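Local coordinates for protein eukaryotic translation initiation factor 2A (Schizosaccharomyces pombe, PDB 3WJ9) that probably acts early in translation of a few specific mRNAs, directing initiator methionyl-tRNA to the 40S ribosomal subunit in a codon-dependent manner, at residues Thr76-Phe81 with Thr126-Gln131; Ser318-Tyr323 with Pro363-Leu368; Arg322-Ala327 with Phe339-Asn344. All coordinates share one frame; numbering follows the deposited sequence.

Interaction 1: Thr76-Phe81 with Thr126-Gln131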
loop_
_atom_site.group_PDB
_atom_site.type_symbol
_atom_site.label_atom_id
_atom_site.label_comp_id
_atom_site.label_asym_id
_atom_site.label_seq_id
_atom_site.Cartn_x
_atom_site.Cartn_y
_atom_site.Cartn_z
ATOM N N THR A 76 2.049 -14.474 -14.021
ATOM C CA THR A 76 1.635 -13.578 -12.944
ATOM C C THR A 76 1.989 -12.132 -13.258
ATOM O O THR A 76 2.927 -11.861 -14.002
ATOM C CB THR A 76 2.279 -13.961 -11.598
ATOM O OG1 THR A 76 3.681 -14.187 -11.786
ATOM C CG2 THR A 76 1.642 -15.222 -11.043
ATOM N N TYR A 77 1.225 -11.205 -12.692
ATOM C CA TYR A 77 1.509 -9.784 -12.843
ATOM C C TYR A 77 1.585 -9.112 -11.481
ATOM O O TYR A 77 2.306 -8.131 -11.302
ATOM C CB TYR A 77 0.441 -9.096 -13.696
ATOM C CG TYR A 77 0.530 -9.372 -15.181
ATOM C CD1 TYR A 77 0.385 -10.658 -15.682
ATOM C CD2 TYR A 77 0.753 -8.341 -16.081
ATOM C CE1 TYR A 77 0.466 -10.911 -17.037
ATOM C CE2 TYR A 77 0.834 -8.583 -17.438
ATOM C CZ TYR A 77 0.689 -9.871 -17.910
ATOM O OH TYR A 77 0.769 -10.119 -19.262
ATOM N N GLU A 78 0.825 -9.638 -10.525
ATOM C CA GLU A 78 0.747 -9.038 -9.197
ATOM C C GLU A 78 0.886 -10.078 -8.088
ATOM O O GLU A 78 0.482 -11.231 -8.243
ATOM C CB GLU A 78 -0.570 -8.271 -9.036
ATOM C CG GLU A 78 -0.929 -7.403 -10.233
ATOM C CD GLU A 78 -1.091 -5.942 -9.876
ATOM O OE1 GLU A 78 -0.667 -5.547 -8.771
ATOM O OE2 GLU A 78 -1.631 -5.184 -10.710
ATOM N N LEU A 79 1.470 -9.658 -6.970
ATOM C CA LEU A 79 1.681 -10.529 -5.821
ATOM C C LEU A 79 1.290 -9.792 -4.543
ATOM O O LEU A 79 1.346 -8.563 -4.489
ATOM C CB LEU A 79 3.139 -10.993 -5.755
ATOM C CG LEU A 79 3.719 -11.715 -6.977
ATOM C CD1 LEU A 79 5.228 -11.859 -6.853
ATOM C CD2 LEU A 79 3.069 -13.077 -7.166
ATOM N N GLY A 80 0.889 -10.538 -3.518
ATOM C CA GLY A 80 0.471 -9.929 -2.269
ATOM C C GLY A 80 0.527 -10.866 -1.080
ATOM O O GLY A 80 0.009 -11.979 -1.126
ATOM N N PHE A 81 1.164 -10.406 -0.009
ATOM C CA PHE A 81 1.232 -11.161 1.235
ATOM C C PHE A 81 0.094 -10.778 2.172
ATOM O O PHE A 81 -0.251 -9.602 2.298
ATOM C CB PHE A 81 2.569 -10.920 1.941
ATOM C CG PHE A 81 3.696 -11.780 1.444
ATOM C CD1 PHE A 81 3.843 -13.083 1.888
ATOM C CD2 PHE A 81 4.622 -11.279 0.547
ATOM C CE1 PHE A 81 4.885 -13.870 1.442
ATOM C CE2 PHE A 81 5.667 -12.058 0.096
ATOM C CZ PHE A 81 5.799 -13.358 0.544
ATOM N N THR A 126 -7.330 -3.686 -10.489
ATOM C CA THR A 126 -7.596 -2.808 -9.354
ATOM C C THR A 126 -8.456 -3.512 -8.307
ATOM O O THR A 126 -9.528 -4.027 -8.626
ATOM C CB THR A 126 -8.301 -1.520 -9.810
ATOM O OG1 THR A 126 -9.529 -1.860 -10.464
ATOM C CG2 THR A 126 -7.419 -0.761 -10.790
ATOM N N GLY A 127 -7.983 -3.533 -7.064
ATOM C CA GLY A 127 -8.692 -4.207 -5.988
ATOM C C GLY A 127 -8.814 -5.696 -6.235
ATOM O O GLY A 127 -9.842 -6.306 -5.946
ATOM N N TRP A 128 -7.753 -6.284 -6.775
ATOM C CA TRP A 128 -7.760 -7.691 -7.150
ATOM C C TRP A 128 -7.703 -8.610 -5.930
ATOM O O TRP A 128 -8.458 -9.576 -5.837
ATOM C CB TRP A 128 -6.589 -7.989 -8.094
ATOM C CG TRP A 128 -5.243 -7.841 -7.452
ATOM C CD1 TRP A 128 -4.552 -6.684 -7.260
ATOM C CD2 TRP A 128 -4.433 -8.887 -6.911
ATOM N NE1 TRP A 128 -3.359 -6.943 -6.634
ATOM C CE2 TRP A 128 -3.261 -8.298 -6.406
ATOM C CE3 TRP A 128 -4.581 -10.275 -6.800
ATOM C CZ2 TRP A 128 -2.245 -9.031 -5.805
ATOM C CZ3 TRP A 128 -3.574 -11.009 -6.204
ATOM C CH2 TRP A 128 -2.420 -10.386 -5.713
ATOM N N ASN A 129 -6.826 -8.290 -4.984
ATOM C CA ASN A 129 -6.540 -9.186 -3.868
ATOM C C ASN A 129 -7.631 -9.199 -2.806
ATOM O O ASN A 129 -8.456 -8.287 -2.733
ATOM C CB ASN A 129 -5.205 -8.807 -3.221
ATOM C CG ASN A 129 -4.586 -9.951 -2.439
ATOM O OD1 ASN A 129 -5.271 -10.896 -2.049
ATOM N ND2 ASN A 129 -3.283 -9.866 -2.201
ATOM N N LEU A 130 -7.633 -10.249 -1.991
ATOM C CA LEU A 130 -8.457 -10.285 -0.795
ATOM C C LEU A 130 -7.885 -9.322 0.230
ATOM O O LEU A 130 -6.668 -9.185 0.346
ATOM C CB LEU A 130 -8.517 -11.697 -0.210
ATOM C CG LEU A 130 -9.071 -12.819 -1.082
ATOM C CD1 LEU A 130 -8.748 -14.173 -0.472
ATOM C CD2 LEU A 130 -10.565 -12.627 -1.208
ATOM N N GLN A 131 -8.758 -8.649 0.968
ATOM C CA GLN A 131 -8.315 -7.852 2.101
ATOM C C GLN A 131 -8.305 -8.754 3.326
ATOM O O GLN A 131 -8.955 -9.798 3.336
ATOM C CB GLN A 131 -9.219 -6.638 2.319
ATOM C CG GLN A 131 -9.383 -5.765 1.087
ATOM C CD GLN A 131 -10.118 -4.474 1.379
ATOM O OE1 GLN A 131 -10.208 -4.043 2.529
ATOM N NE2 GLN A 131 -10.663 -3.856 0.339
#
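Trp128 places its CG between its own backbone N and carbonyl carbon (chi1 66°), whereas Glu78 holds its CG anti to its carbonyl carbon (chi1 -45°). CB of Glu78 stands 3.5 Å above one face of the indole, offset toward the rim. On the opposite face CB of Asn129 sits 3.6 Å above the plane, over the centre. The benzene edge of the ring meets strand 76-81, the first of its propeller blade, from the loop that leads into the next: CZ2 of Trp128 is 3.8 Å from C of Leu79, and Gly80 N also lies near the ring plane. Glycine suits its position, because a CB there would point at the loop and crowd the amide of Asn129, whose ND2 is 3.8 Å from CA of Gly80. The carbonyl end of that amide is used elsewhere, OD1 of Asn129 being hydrogen-bonded to the hydroxyl of Ser89 on strand 87-92. OE1 of Glu78 comes to 3.7 Å from NE1 of Trp128, with the carboxylate turned 43° from the ring. No hydrogen bond joins the two segments; the contact rests on van der Waals packing of a large flat ring and is probably not strongly directional.

Interaction 2: Ser318-Tyr323 with Pro363-Leu368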
loop_
_atom_site.group_PDB
_atom_site.type_symbol
_atom_site.label_atom_id
_atom_site.label_comp_id
_atom_site.label_asym_id
_atom_site.label_seq_id
_atom_site.Cartn_x
_atom_site.Cartn_y
_atom_site.Cartn_z
ATOM N N SER A 318 7.387 9.481 8.727
ATOM C CA SER A 318 8.369 8.486 9.143
ATOM C C SER A 318 7.695 7.443 10.028
ATOM O O SER A 318 6.745 7.762 10.741
ATOM C CB SER A 318 9.532 9.144 9.889
ATOM O OG SER A 318 9.083 9.777 11.076
ATOM N N PRO A 319 8.172 6.189 9.966
ATOM C CA PRO A 319 7.661 5.087 10.786
ATOM C C PRO A 319 7.637 5.409 12.279
ATOM O O PRO A 319 6.745 4.944 12.990
ATOM C CB PRO A 319 8.649 3.957 10.495
ATOM C CG PRO A 319 9.088 4.216 9.111
ATOM C CD PRO A 319 9.161 5.717 8.982
ATOM N N ASN A 320 8.600 6.197 12.746
ATOM C CA ASN A 320 8.662 6.560 14.157
ATOM C C ASN A 320 7.773 7.758 14.479
ATOM O O ASN A 320 7.783 8.263 15.601
ATOM C CB ASN A 320 10.110 6.844 14.576
ATOM C CG ASN A 320 10.657 8.132 13.983
ATOM O OD1 ASN A 320 10.136 8.652 12.995
ATOM N ND2 ASN A 320 11.721 8.651 14.585
ATOM N N SER A 321 7.017 8.206 13.477
ATOM C CA SER A 321 6.098 9.336 13.613
ATOM C C SER A 321 6.778 10.624 14.072
ATOM O O SER A 321 6.118 11.521 14.594
ATOM C CB SER A 321 4.962 8.991 14.581
ATOM O OG SER A 321 4.088 8.028 14.022
ATOM N N ARG A 322 8.089 10.718 13.878
ATOM C CA ARG A 322 8.817 11.919 14.266
ATOM C C ARG A 322 9.053 12.840 13.073
ATOM O O ARG A 322 8.904 14.056 13.179
ATOM C CB ARG A 322 10.158 11.561 14.913
ATOM C CG ARG A 322 10.937 12.779 15.390
ATOM C CD ARG A 322 12.382 12.448 15.720
ATOM N NE ARG A 322 13.130 13.639 16.117
ATOM C CZ ARG A 322 14.448 13.676 16.281
ATOM N NH1 ARG A 322 15.174 12.585 16.080
ATOM N NH2 ARG A 322 15.041 14.805 16.642
ATOM N N TYR A 323 9.418 12.252 11.939
ATOM C CA TYR A 323 9.782 13.027 10.758
ATOM C C TYR A 323 8.663 13.081 9.727
ATOM O O TYR A 323 7.888 12.138 9.582
ATOM C CB TYR A 323 11.044 12.451 10.116
ATOM C CG TYR A 323 12.190 12.275 11.083
ATOM C CD1 TYR A 323 12.812 13.376 11.654
ATOM C CD2 TYR A 323 12.653 11.011 11.420
ATOM C CE1 TYR A 323 13.858 13.225 12.539
ATOM C CE2 TYR A 323 13.704 10.849 12.305
ATOM C CZ TYR A 323 14.302 11.960 12.860
ATOM O OH TYR A 323 15.346 11.808 13.742
ATOM N N PRO A 363 12.967 1.265 7.950
ATOM C CA PRO A 363 12.157 0.832 9.095
ATOM C C PRO A 363 12.404 1.628 10.377
ATOM O O PRO A 363 11.461 1.898 11.120
ATOM C CB PRO A 363 12.585 -0.624 9.278
ATOM C CG PRO A 363 12.884 -1.078 7.896
ATOM C CD PRO A 363 13.458 0.115 7.168
ATOM N N ASP A 364 13.654 2.011 10.620
ATOM C CA ASP A 364 14.011 2.712 11.848
ATOM C C ASP A 364 13.934 4.230 11.698
ATOM O O ASP A 364 14.363 4.968 12.587
ATOM C CB ASP A 364 15.414 2.299 12.299
ATOM C CG ASP A 364 16.487 2.688 11.301
ATOM O OD1 ASP A 364 16.182 2.756 10.093
ATOM O OD2 ASP A 364 17.639 2.919 11.725
ATOM N N SER A 365 13.399 4.680 10.563
ATOM C CA SER A 365 13.183 6.103 10.281
ATOM C C SER A 365 14.469 6.925 10.249
ATOM O O SER A 365 14.422 8.156 10.264
ATOM C CB SER A 365 12.228 6.716 11.312
ATOM O OG SER A 365 11.112 5.878 11.549
ATOM N N GLN A 366 15.614 6.255 10.200
ATOM C CA GLN A 366 16.889 6.958 10.246
ATOM C C GLN A 366 17.474 7.175 8.862
ATOM O O GLN A 366 18.233 8.118 8.644
ATOM C CB GLN A 366 17.887 6.199 11.118
ATOM C CG GLN A 366 17.418 6.025 12.550
ATOM C CD GLN A 366 16.919 7.324 13.152
ATOM O OE1 GLN A 366 17.564 8.366 13.034
ATOM N NE2 GLN A 366 15.758 7.269 13.793
ATOM N N PHE A 367 17.127 6.304 7.924
ATOM C CA PHE A 367 17.641 6.439 6.570
ATOM C C PHE A 367 16.514 6.750 5.594
ATOM O O PHE A 367 15.341 6.785 5.973
ATOM C CB PHE A 367 18.384 5.171 6.144
ATOM C CG PHE A 367 19.448 4.730 7.116
ATOM C CD1 PHE A 367 20.156 5.654 7.869
ATOM C CD2 PHE A 367 19.744 3.387 7.267
ATOM C CE1 PHE A 367 21.136 5.247 8.753
ATOM C CE2 PHE A 367 20.721 2.974 8.151
ATOM C CZ PHE A 367 21.418 3.903 8.894
ATOM N N LEU A 368 16.878 6.981 4.338
ATOM C CA LEU A 368 15.901 7.319 3.317
ATOM C C LEU A 368 16.337 6.765 1.970
ATOM O O LEU A 368 17.451 7.019 1.519
ATOM C CB LEU A 368 15.715 8.836 3.236
ATOM C CG LEU A 368 14.649 9.342 2.267
ATOM C CD1 LEU A 368 13.285 8.843 2.707
ATOM C CD2 LEU A 368 14.665 10.861 2.197
#
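Ser365 is wedged against Pro319 and Asn320, and its small side chain suits a place between the turn at 318-321 and the loop at 363-366. Its OG lies anti to its own carbonyl carbon (chi1 -45°) and accepts the backbone N-H of Asn320 at 2.8 Å, with an angle at hydrogen of 133°. The Pro319 ring borders the same hydroxyl and sets its CB 3.5 Å from O of Pro363. CE2 of Tyr323 approaches O of Ser365 obliquely at 3.5 Å. NE2 of Gln366 lies near the plane of the tyrosine ring, off its edge, the amide and ring planes 70° apart, while donating to O of Asp364 at 2.9 Å. OD1 of Asn320 lies against CB of Ser365 and accepts N-H of Arg322 at 3.0 Å, closing an Asx turn; OG of Ser318 accepts N-H of Tyr323. An alanine in place of Asn320 would probably leave the Arg322 N-H without this acceptor, undo the Asx turn and lose the amide's contact with CB of Ser365. A type I turn spans Ser318 to Ser321, and related Ser-Pro-Asn-Ser and Ser-Pro-Asp-Ser sequences join first to second strands in successive blades, an arrangement characteristic of WD-type beta-propellers.

Interaction 3: Arg322-Ala327 with Phe339-Asn344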
loop_
_atom_site.group_PDB
_atom_site.type_symbol
_atom_site.label_atom_id
_atom_site.label_comp_id
_atom_site.label_asym_id
_atom_site.label_seq_id
_atom_site.Cartn_x
_atom_site.Cartn_y
_atom_site.Cartn_z
ATOM N N ARG A 322 8.089 10.718 13.878
ATOM C CA ARG A 322 8.817 11.919 14.266
ATOM C C ARG A 322 9.053 12.840 13.073
ATOM O O ARG A 322 8.904 14.056 13.179
ATOM C CB ARG A 322 10.158 11.561 14.913
ATOM C CG ARG A 322 10.937 12.779 15.390
ATOM C CD ARG A 322 12.382 12.448 15.720
ATOM N NE ARG A 322 13.130 13.639 16.117
ATOM C CZ ARG A 322 14.448 13.676 16.281
ATOM N NH1 ARG A 322 15.174 12.585 16.080
ATOM N NH2 ARG A 322 15.041 14.805 16.642
ATOM N N TYR A 323 9.418 12.252 11.939
ATOM C CA TYR A 323 9.782 13.027 10.758
ATOM C C TYR A 323 8.663 13.081 9.727
ATOM O O TYR A 323 7.888 12.138 9.582
ATOM C CB TYR A 323 11.044 12.451 10.116
ATOM C CG TYR A 323 12.190 12.275 11.083
ATOM C CD1 TYR A 323 12.812 13.376 11.654
ATOM C CD2 TYR A 323 12.653 11.011 11.420
ATOM C CE1 TYR A 323 13.858 13.225 12.539
ATOM C CE2 TYR A 323 13.704 10.849 12.305
ATOM C CZ TYR A 323 14.302 11.960 12.860
ATOM O OH TYR A 323 15.346 11.808 13.742
ATOM N N ILE A 324 8.586 14.199 9.011
ATOM C CA ILE A 324 7.602 14.373 7.951
ATOM C C ILE A 324 8.292 14.745 6.640
ATOM O O ILE A 324 9.043 15.719 6.580
ATOM C CB ILE A 324 6.558 15.450 8.320
ATOM C CG1 ILE A 324 5.923 15.135 9.677
ATOM C CG2 ILE A 324 5.494 15.551 7.245
ATOM C CD1 ILE A 324 4.893 16.151 10.128
ATOM N N LEU A 325 8.037 13.961 5.595
ATOM C CA LEU A 325 8.683 14.163 4.302
ATOM C C LEU A 325 7.764 14.907 3.339
ATOM O O LEU A 325 6.552 14.692 3.334
ATOM C CB LEU A 325 9.108 12.814 3.709
ATOM C CG LEU A 325 9.939 12.772 2.422
ATOM C CD1 LEU A 325 10.870 11.576 2.453
ATOM C CD2 LEU A 325 9.050 12.702 1.189
ATOM N N LEU A 326 8.343 15.783 2.525
ATOM C CA LEU A 326 7.570 16.522 1.536
ATOM C C LEU A 326 8.347 16.602 0.225
ATOM O O LEU A 326 9.401 17.233 0.156
ATOM C CB LEU A 326 7.230 17.921 2.053
ATOM C CG LEU A 326 6.202 18.701 1.234
ATOM C CD1 LEU A 326 4.900 17.926 1.126
ATOM C CD2 LEU A 326 5.959 20.078 1.828
ATOM N N ALA A 327 7.823 15.958 -0.813
ATOM C CA ALA A 327 8.561 15.820 -2.061
ATOM C C ALA A 327 7.720 16.127 -3.293
ATOM O O ALA A 327 6.504 16.289 -3.211
ATOM C CB ALA A 327 9.137 14.417 -2.164
ATOM N N PHE A 339 10.714 17.427 7.621
ATOM C CA PHE A 339 10.333 18.259 8.757
ATOM C C PHE A 339 10.181 17.427 10.027
ATOM O O PHE A 339 10.030 16.206 9.965
ATOM C CB PHE A 339 9.037 19.011 8.449
ATOM C CG PHE A 339 9.121 19.888 7.229
ATOM C CD1 PHE A 339 8.891 19.372 5.964
ATOM C CD2 PHE A 339 9.437 21.230 7.351
ATOM C CE1 PHE A 339 8.973 20.179 4.845
ATOM C CE2 PHE A 339 9.521 22.041 6.238
ATOM C CZ PHE A 339 9.288 21.516 4.984
ATOM N N ASP A 340 10.218 18.093 11.177
ATOM C CA ASP A 340 10.221 17.410 12.468
ATOM C C ASP A 340 9.072 17.885 13.352
ATOM O O ASP A 340 9.082 19.012 13.838
ATOM C CB ASP A 340 11.562 17.636 13.176
ATOM C CG ASP A 340 11.773 16.711 14.364
ATOM O OD1 ASP A 340 10.810 16.445 15.113
ATOM O OD2 ASP A 340 12.918 16.251 14.555
ATOM N N ALA A 341 8.095 17.008 13.568
ATOM C CA ALA A 341 6.949 17.316 14.418
ATOM C C ALA A 341 7.376 17.627 15.850
ATOM O O ALA A 341 6.772 18.463 16.522
ATOM C CB ALA A 341 5.961 16.161 14.407
ATOM N N ALA A 342 8.425 16.955 16.312
ATOM C CA ALA A 342 8.885 17.115 17.686
ATOM C C ALA A 342 9.636 18.432 17.917
ATOM O O ALA A 342 9.680 18.928 19.043
ATOM C CB ALA A 342 9.758 15.931 18.082
ATOM N N ASN A 343 10.201 19.008 16.858
ATOM C CA ASN A 343 11.075 20.175 16.996
ATOM C C ASN A 343 10.424 21.512 16.589
ATOM O O ASN A 343 11.131 22.480 16.317
ATOM C CB ASN A 343 12.354 19.966 16.172
ATOM C CG ASN A 343 13.534 20.764 16.707
ATOM O OD1 ASN A 343 13.368 21.657 17.542
ATOM N ND2 ASN A 343 14.727 20.472 16.196
ATOM N N ASN A 344 9.090 21.566 16.579
ATOM C CA ASN A 344 8.310 22.698 16.042
ATOM C C ASN A 344 8.483 22.753 14.541
ATOM O O ASN A 344 9.017 23.753 14.037
ATOM C CB ASN A 344 8.734 24.055 16.626
ATOM C CG ASN A 344 8.859 24.036 18.113
ATOM O OD1 ASN A 344 9.938 24.306 18.636
ATOM N ND2 ASN A 344 7.767 23.726 18.815
#
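Ile324 and Phe339 form an antiparallel hydrogen-bonded pair, flanked by the non-hydrogen-bonded pair Tyr323 and Asp340, in segments running 161° apart. Ile324 N donates to O of Phe339 at 2.7 Å, and the return bond from Phe339 N to O of Ile324 is 2.6 Å. Ala341 N reaches O of Arg322 at 3.1 Å. Arg322 carries its CG anti to the backbone N (chi1 -178°) and stays extended to NE, which makes a salt bridge of 3.1 Å with OD2 of Asp340. The guanidinium and carboxylate planes are 71° apart, and CE1 of Tyr323 lies 3.4 Å above one guanidinium face, offset toward its rim. OD1 of Asp340 receives weak hydrogen bonds from the backbone N of Ala342 and of Asn343, so aspartate serves both the charge and the turn that follows. On the other face of the sheet, the Phe339 ring brings its edge to Leu326, CE1 lying 4.0 Å from CB, and Ile324 packs beside the base of the phenylalanine. These are the middle strands of a four-stranded blade: strand 314-317 lies beside 323-327, strand 346-352 borders 335-340, and Tyr323 and Leu325 pack onto strand 358-361 of the next blade.

Overall arrangement
All three contacts belong to the beta-propeller part of the protein, a ring of four-stranded antiparallel blades. Interaction 1 comes first along the chain and joins the blade that begins with strand 76-81 to the loop entering the next one. Interactions 2 and 3 lie on the opposite side of the chain's centre, their centres about 27 and 32 Å from that of interaction 1. Their own centres are about 10 Å apart, and both use Arg322 and Tyr323: interaction 3 pairs strands within the WD 3 repeat, while interaction 2 joins that repeat to WD 4. Leu325 and Leu368 pack together between them. Cohesion within a blade and between blades thus meets at one strand start.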